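Local atomic coordinates of microtubule-associated protein 1A/1B, light chain 3 (PDB entry 3W1Y), a protein that belongs to the ATG8 family of ubiquitin-like autophagy proteins and probably acts at membranes after attachment to phosphatidylethanolamine. Residues A[7-10]-A[11-15]; A[57-60]-A[61-65]. All coordinates share one frame; numbering follows the deposited sequence.

How the contacts relate
Followed from the N terminus, the chain first makes contact 1, which closes the short turn of helix 9-13 within residues 7-15, before helix 16-29 and strand 33-40. Contact 2 comes much later, over residues 57-65, on helix 59-66, which leads into strand 68-73. The two are in series, neither enclosing nor crossing the other, yet they meet in space with centres about 14 Å apart. Glu-64 joins them: its OE2 forms salt bridges with NH1 of Arg-14 (2.7 Å) and NH1 of Arg-9 (2.9 Å). Arg-9 also packs on Gln-60 and Arg-63, so the N-terminal helix is tied to the helix before strand 68-73.

Contact 1. Residues A[7-10]-A[11-15]; sequences HYRY and QYTRS
Arg-14 reaches back across one helical turn to lie against the ring of Tyr-10. CB lies beside the carbonyl oxygen of Tyr-10 (3.2 Å), which accepts a weak bond from Arg-14 N. A bend at chi2 (64°) then swings the chain over the ring: CG nears Tyr-10 CZ, and CD makes a CH-pi contact 4.0 Å from the ring centroid. NE approaches Tyr-10 CE1 to 3.4 Å, CZ to 3.5 Å, and NH2 less closely. Tyr-10 CE1 thus lies over one face of the guanidinium, whose plane is turned 28° from the ring. A water accepts from Arg-14 NE (2.8 Å) and donates to Tyr-10 OH, which also bonds Glu-22. At the tip, NH1 donates to Thr-13 OG1 (3.1 Å), which lies in the guanidinium plane; the same NH1 also forms a salt bridge with OE2 of Glu-64.

Thr-13 doubles the grip on Arg-9 O: its backbone N arrives nearly in line with the carbonyl, and its OG1 donates from above the carbonyl plane (3.1 Å). At the other end, the rings of His-7 and Tyr-12 run nearly parallel but slid apart, centroids 4.7 Å from each other, and Gln-11 OE1 takes a weak bond from Tyr-8 N. With Tyr-8 as N-cap, this is the first and shorter of the two N-terminal helices that ATG8 proteins carry ahead of the ubiquitin-like core.

Contact 2. Residues A[57-60]-A[61-65]; sequences TRQQ and VQREL
This is an i to i+4 contact along the first turns of helix 59-66, a surface helix that leads into strand 68-73, outermost in the ubiquitin-like sheet of this chain. Gln-59 and Arg-63 carry it, lying side by side and pointing the same way. The amide and guanidinium planes are 17° apart and stacked, with Gln-59 CD 3.2 Å from Arg-63 NH1 over the guanidinium face. Arg-63 is extended from CG to NE, which carries its flat end alongside Gln-59. The amide OE1 is not hydrogen-bonded to that guanidinium; Gln-59 NE2 instead donates to the carbonyl of Leu-54, which fixes one end of the amide.

One residue earlier, Arg-58 and Gln-62 also lie side by side and point the same way, but their planes are 42° apart and do not stack; Gln-62 NE2 rests 3.5 Å from Arg-58 CB. Backbone bonds set this spacing: Arg-63 N meets Gln-59 O at 2.9 Å, and Gln-62 N meets Arg-58 O at 3.1 Å, the second almost straight.

Gln-59 thus offers Arg-63 a neutral flat surface, not a counter-charge, whereas the carboxylate of Glu-64 turns to Arg-9 and Arg-14, where the shared positive charge would be expected to favour its ionised form.

Contact 1. Residues A[7-10]-A[11-15]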
ATOM      1  N   HIS A   7      13.579 -20.708   4.688  1.00 50.50           N
ATOM      2  CA  HIS A   7      12.759 -19.815   3.825  1.00 49.52           C
ATOM      3  C   HIS A   7      11.438 -19.344   4.493  1.00 46.69           C
ATOM      4  O   HIS A   7      11.422 -18.412   5.305  1.00 47.67           O
ATOM      5  CB  HIS A   7      12.505 -20.500   2.465  1.00 50.58           C
ATOM      6  CG  HIS A   7      12.757 -21.981   2.474  1.00 56.00           C
ATOM      7  ND1 HIS A   7      13.932 -22.542   2.008  1.00 61.65           N
ATOM      8  CD2 HIS A   7      11.993 -23.016   2.902  1.00 59.56           C
ATOM      9  CE1 HIS A   7      13.877 -23.857   2.141  1.00 63.36           C
ATOM     10  NE2 HIS A   7      12.710 -24.173   2.683  1.00 62.73           N
ATOM     11  N   TYR A   8      10.335 -19.985   4.127  1.00 42.75           N
ATOM     12  CA  TYR A   8       9.032 -19.700   4.680  1.00 37.91           C
ATOM     13  C   TYR A   8       8.606 -20.828   5.594  1.00 36.28           C
ATOM     14  O   TYR A   8       8.867 -22.013   5.320  1.00 35.68           O
ATOM     15  CB  TYR A   8       8.023 -19.529   3.538  1.00 36.47           C
ATOM     16  CG  TYR A   8       8.186 -18.203   2.838  1.00 35.22           C
ATOM     17  CD1 TYR A   8       9.166 -18.016   1.846  1.00 34.29           C
ATOM     18  CD2 TYR A   8       7.376 -17.121   3.186  1.00 33.58           C
ATOM     19  CE1 TYR A   8       9.324 -16.781   1.221  1.00 33.34           C
ATOM     20  CE2 TYR A   8       7.532 -15.892   2.571  1.00 33.32           C
ATOM     21  CZ  TYR A   8       8.505 -15.729   1.600  1.00 34.27           C
ATOM     22  OH  TYR A   8       8.621 -14.493   0.999  1.00 35.59           O
ATOM     23  N   ARG A   9       7.937 -20.449   6.675  1.00 34.04           N
ATOM     24  CA  ARG A   9       7.400 -21.402   7.628  1.00 33.75           C
ATOM     25  C   ARG A   9       6.546 -22.501   6.995  1.00 32.03           C
ATOM     26  O   ARG A   9       6.714 -23.673   7.312  1.00 33.40           O
ATOM     27  CB  ARG A   9       6.618 -20.671   8.703  1.00 33.95           C
ATOM     28  CG  ARG A   9       6.264 -21.580   9.842  1.00 37.48           C
ATOM     29  CD  ARG A   9       6.019 -20.822  11.138  1.00 40.68           C
ATOM     30  NE  ARG A   9       5.621 -21.804  12.135  1.00 41.16           N
ATOM     31  CZ  ARG A   9       4.444 -22.411  12.139  1.00 40.27           C
ATOM     32  NH1 ARG A   9       3.541 -22.091  11.223  1.00 39.61           N
ATOM     33  NH2 ARG A   9       4.174 -23.328  13.066  1.00 41.98           N
ATOM     34  N   TYR A  10       5.664 -22.118   6.076  1.00 29.60           N
ATOM     35  CA  TYR A  10       4.839 -23.062   5.298  1.00 28.19           C
ATOM     36  C   TYR A  10       5.611 -24.170   4.567  1.00 27.99           C
ATOM     37  O   TYR A  10       5.120 -25.279   4.457  1.00 27.75           O
ATOM     38  CB  TYR A  10       3.986 -22.302   4.292  1.00 26.32           C
ATOM     39  CG  TYR A  10       2.712 -22.989   3.909  1.00 24.51           C
ATOM     40  CD1 TYR A  10       1.620 -23.009   4.773  1.00 25.49           C
ATOM     41  CD2 TYR A  10       2.570 -23.566   2.666  1.00 25.37           C
ATOM     42  CE1 TYR A  10       0.424 -23.635   4.418  1.00 23.39           C
ATOM     43  CE2 TYR A  10       1.390 -24.175   2.292  1.00 25.13           C
ATOM     44  CZ  TYR A  10       0.335 -24.205   3.177  1.00 24.92           C
ATOM     45  OH  TYR A  10      -0.811 -24.796   2.800  1.00 26.30           O
ATOM     46  N   GLN A  11       6.807 -23.868   4.070  1.00 27.82           N
ATOM     47  CA  GLN A  11       7.623 -24.881   3.413  1.00 28.66           C
ATOM     48  C   GLN A  11       8.305 -25.853   4.378  1.00 29.31           C
ATOM     49  O   GLN A  11       8.607 -26.975   3.998  1.00 29.21           O
ATOM     50  CB  GLN A  11       8.662 -24.236   2.482  1.00 29.37           C
ATOM     51  CG  GLN A  11       8.070 -23.530   1.290  1.00 29.45           C
ATOM     52  CD  GLN A  11       9.075 -22.599   0.605  1.00 35.85           C
ATOM     53  OE1 GLN A  11       9.763 -21.809   1.260  1.00 39.39           O
ATOM     54  NE2 GLN A  11       9.147 -22.681  -0.710  1.00 36.43           N
ATOM     55  N   TYR A  12       8.535 -25.443   5.625  1.00 29.50           N
ATOM     56  CA  TYR A  12       9.086 -26.362   6.624  1.00 30.25           C
ATOM     57  C   TYR A  12       8.034 -27.263   7.225  1.00 28.87           C
ATOM     58  O   TYR A  12       8.335 -28.354   7.676  1.00 29.65           O
ATOM     59  CB  TYR A  12       9.800 -25.601   7.748  1.00 32.83           C
ATOM     60  CG  TYR A  12      11.093 -24.984   7.305  1.00 37.38           C
ATOM     61  CD1 TYR A  12      11.120 -23.675   6.817  1.00 40.32           C
ATOM     62  CD2 TYR A  12      12.294 -25.709   7.336  1.00 41.08           C
ATOM     63  CE1 TYR A  12      12.304 -23.080   6.392  1.00 42.79           C
ATOM     64  CE2 TYR A  12      13.508 -25.115   6.899  1.00 44.53           C
ATOM     65  CZ  TYR A  12      13.483 -23.794   6.426  1.00 42.85           C
ATOM     66  OH  TYR A  12      14.635 -23.162   5.998  1.00 44.60           O
ATOM     67  N   THR A  13       6.801 -26.795   7.277  1.00 27.67           N
ATOM     68  CA  THR A  13       5.747 -27.539   7.992  1.00 27.95           C
ATOM     69  C   THR A  13       4.823 -28.285   7.057  1.00 27.10           C
ATOM     70  O   THR A  13       4.024 -29.085   7.514  1.00 28.11           O
ATOM     71  CB  THR A  13       4.904 -26.621   8.948  1.00 27.39           C
ATOM     72  OG1 THR A  13       4.374 -25.534   8.196  1.00 29.86           O
ATOM     73  CG2 THR A  13       5.759 -26.035  10.037  1.00 26.49           C
ATOM     74  N   ARG A  14       4.913 -28.018   5.751  1.00 26.56           N
ATOM     75  CA  ARG A  14       4.162 -28.781   4.755  1.00 26.17           C
ATOM     76  C   ARG A  14       5.128 -29.483   3.826  1.00 26.81           C
ATOM     77  O   ARG A  14       6.090 -28.858   3.352  1.00 27.56           O
ATOM     78  CB  ARG A  14       3.250 -27.870   3.940  1.00 25.99           C
ATOM     79  CG  ARG A  14       1.879 -27.632   4.533  1.00 26.68           C
ATOM     80  CD  ARG A  14       1.925 -26.881   5.876  1.00 27.98           C
ATOM     81  NE  ARG A  14       0.593 -26.440   6.282  1.00 27.72           N
ATOM     82  CZ  ARG A  14       0.347 -25.634   7.305  1.00 28.72           C
ATOM     83  NH1 ARG A  14       1.340 -25.175   8.069  1.00 31.24           N
ATOM     84  NH2 ARG A  14      -0.894 -25.292   7.561  1.00 27.83           N
ATOM     85  N   SER A  15       4.907 -30.776   3.576  1.00 27.07           N
ATOM     86  CA  SER A  15       5.708 -31.489   2.577  1.00 27.91           C
ATOM     87  C   SER A  15       5.585 -30.812   1.222  1.00 26.71           C
ATOM     88  O   SER A  15       4.546 -30.231   0.902  1.00 24.79           O
ATOM     89  CB  SER A  15       5.300 -32.966   2.461  1.00 28.74           C
ATOM     90  OG  SER A  15       3.949 -33.095   2.043  1.00 29.55           O
TER
HETATM   91  O   HOH W   1      -1.873 -26.753   4.946  1.00 33.97           O

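Contact 2. Residues A[57-60]-A[61-65]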
ATOM      1  N   THR A  57       3.293 -22.113  24.508  1.00 44.09           N
ATOM      2  CA  THR A  57       2.195 -22.982  24.100  1.00 43.65           C
ATOM      3  C   THR A  57       1.247 -22.277  23.109  1.00 42.12           C
ATOM      4  O   THR A  57       0.427 -22.941  22.478  1.00 41.67           O
ATOM      5  CB  THR A  57       1.362 -23.498  25.324  1.00 44.66           C
ATOM      6  OG1 THR A  57       0.808 -22.388  26.040  1.00 45.58           O
ATOM      7  CG2 THR A  57       2.221 -24.355  26.294  1.00 46.30           C
ATOM      8  N   ARG A  58       1.359 -20.948  22.983  1.00 40.42           N
ATOM      9  CA  ARG A  58       0.524 -20.189  22.025  1.00 39.00           C
ATOM     10  C   ARG A  58       1.168 -19.970  20.635  1.00 38.12           C
ATOM     11  O   ARG A  58       0.480 -19.806  19.621  1.00 37.15           O
ATOM     12  CB  ARG A  58       0.149 -18.822  22.606  1.00 38.39           C
ATOM     13  CG  ARG A  58      -0.682 -18.887  23.872  1.00 37.87           C
ATOM     14  CD  ARG A  58      -1.112 -17.499  24.252  1.00 35.07           C
ATOM     15  NE  ARG A  58      -1.802 -17.451  25.532  1.00 34.24           N
ATOM     16  CZ  ARG A  58      -2.270 -16.328  26.073  1.00 34.87           C
ATOM     17  NH1 ARG A  58      -2.106 -15.158  25.463  1.00 28.77           N
ATOM     18  NH2 ARG A  58      -2.878 -16.372  27.248  1.00 36.85           N
ATOM     19  N   GLN A  59       2.495 -19.981  20.626  1.00 38.10           N
ATOM     20  CA  GLN A  59       3.315 -19.567  19.502  1.00 37.49           C
ATOM     21  C   GLN A  59       2.921 -20.181  18.150  1.00 35.29           C
ATOM     22  O   GLN A  59       2.860 -19.484  17.132  1.00 34.39           O
ATOM     23  CB  GLN A  59       4.786 -19.794  19.889  1.00 37.87           C
ATOM     24  CG  GLN A  59       5.763 -20.159  18.794  1.00 39.81           C
ATOM     25  CD  GLN A  59       7.156 -20.493  19.352  1.00 41.17           C
ATOM     26  OE1 GLN A  59       7.629 -21.632  19.249  1.00 45.86           O
ATOM     27  NE2 GLN A  59       7.812 -19.501  19.941  1.00 42.27           N
ATOM     28  N   GLN A  60       2.611 -21.468  18.157  1.00 35.05           N
ATOM     29  CA  GLN A  60       2.352 -22.216  16.930  1.00 34.19           C
ATOM     30  C   GLN A  60       0.997 -21.885  16.277  1.00 32.64           C
ATOM     31  O   GLN A  60       0.945 -21.628  15.075  1.00 32.54           O
ATOM     32  CB  GLN A  60       2.501 -23.723  17.204  1.00 34.97           C
ATOM     33  CG  GLN A  60       2.112 -24.605  16.053  1.00 37.17           C
ATOM     34  CD  GLN A  60       2.570 -26.034  16.242  1.00 40.56           C
ATOM     35  OE1 GLN A  60       2.125 -26.724  17.155  1.00 43.08           O
ATOM     36  NE2 GLN A  60       3.456 -26.488  15.369  1.00 40.53           N
ATOM     37  N   VAL A  61      -0.078 -21.901  17.067  1.00 32.17           N
ATOM     38  CA  VAL A  61      -1.412 -21.523  16.604  1.00 30.95           C
ATOM     39  C   VAL A  61      -1.384 -20.090  16.066  1.00 30.29           C
ATOM     40  O   VAL A  61      -1.935 -19.816  14.991  1.00 28.73           O
ATOM     41  CB  VAL A  61      -2.479 -21.666  17.731  1.00 31.58           C
ATOM     42  CG1 VAL A  61      -3.770 -20.886  17.421  1.00 29.37           C
ATOM     43  CG2 VAL A  61      -2.780 -23.150  18.002  1.00 31.46           C
ATOM     44  N   GLN A  62      -0.708 -19.190  16.791  1.00 30.41           N
ATOM     45  CA  GLN A  62      -0.601 -17.792  16.345  1.00 29.66           C
ATOM     46  C   GLN A  62       0.226 -17.635  15.084  1.00 28.53           C
ATOM     47  O   GLN A  62      -0.126 -16.849  14.234  1.00 27.97           O
ATOM     48  CB  GLN A  62      -0.166 -16.850  17.474  1.00 30.16           C
ATOM     49  CG  GLN A  62      -1.203 -16.784  18.606  1.00 30.48           C
ATOM     50  CD  GLN A  62      -0.818 -15.813  19.720  1.00 31.23           C
ATOM     51  OE1 GLN A  62      -0.143 -14.821  19.477  1.00 30.42           O
ATOM     52  NE2 GLN A  62      -1.233 -16.115  20.950  1.00 28.44           N
ATOM     53  N   ARG A  63       1.324 -18.371  14.956  1.00 29.41           N
ATOM     54  CA  ARG A  63       2.106 -18.338  13.705  1.00 29.52           C
ATOM     55  C   ARG A  63       1.270 -18.867  12.526  1.00 29.59           C
ATOM     56  O   ARG A  63       1.235 -18.246  11.463  1.00 29.69           O
ATOM     57  CB  ARG A  63       3.416 -19.130  13.840  1.00 30.26           C
ATOM     58  CG  ARG A  63       4.515 -18.360  14.533  1.00 31.16           C
ATOM     59  CD  ARG A  63       5.569 -19.277  15.072  1.00 34.33           C
ATOM     60  NE  ARG A  63       6.684 -18.481  15.560  1.00 39.98           N
ATOM     61  CZ  ARG A  63       7.803 -18.960  16.106  1.00 41.89           C
ATOM     62  NH1 ARG A  63       7.983 -20.267  16.265  1.00 42.54           N
ATOM     63  NH2 ARG A  63       8.743 -18.112  16.513  1.00 41.64           N
ATOM     64  N   GLU A  64       0.580 -19.990  12.722  1.00 29.50           N
ATOM     65  CA  GLU A  64      -0.364 -20.493  11.703  1.00 29.03           C
ATOM     66  C   GLU A  64      -1.401 -19.470  11.238  1.00 28.53           C
ATOM     67  O   GLU A  64      -1.629 -19.329  10.034  1.00 28.28           O
ATOM     68  CB  GLU A  64      -1.051 -21.771  12.175  1.00 29.17           C
ATOM     69  CG  GLU A  64      -0.108 -22.975  12.203  1.00 30.48           C
ATOM     70  CD  GLU A  64       0.133 -23.550  10.801  1.00 31.87           C
ATOM     71  OE1 GLU A  64      -0.857 -23.752  10.094  1.00 30.95           O
ATOM     72  OE2 GLU A  64       1.297 -23.808  10.406  1.00 33.60           O
ATOM     73  N   LEU A  65      -2.005 -18.749  12.172  1.00 29.10           N
ATOM     74  CA  LEU A  65      -2.995 -17.706  11.848  1.00 29.92           C
ATOM     75  C   LEU A  65      -2.450 -16.450  11.136  1.00 30.43           C
ATOM     76  O   LEU A  65      -3.219 -15.671  10.540  1.00 30.45           O
ATOM     77  CB  LEU A  65      -3.783 -17.322  13.097  1.00 30.60           C
ATOM     78  CG  LEU A  65      -4.687 -18.440  13.652  1.00 31.75           C
ATOM     79  CD1 LEU A  65      -5.440 -17.986  14.887  1.00 31.73           C
ATOM     80  CD2 LEU A  65      -5.702 -18.932  12.581  1.00 34.45           C
TER
HETATM   81  O   HOH W   2      -0.403 -22.979  20.076  1.00 46.73           O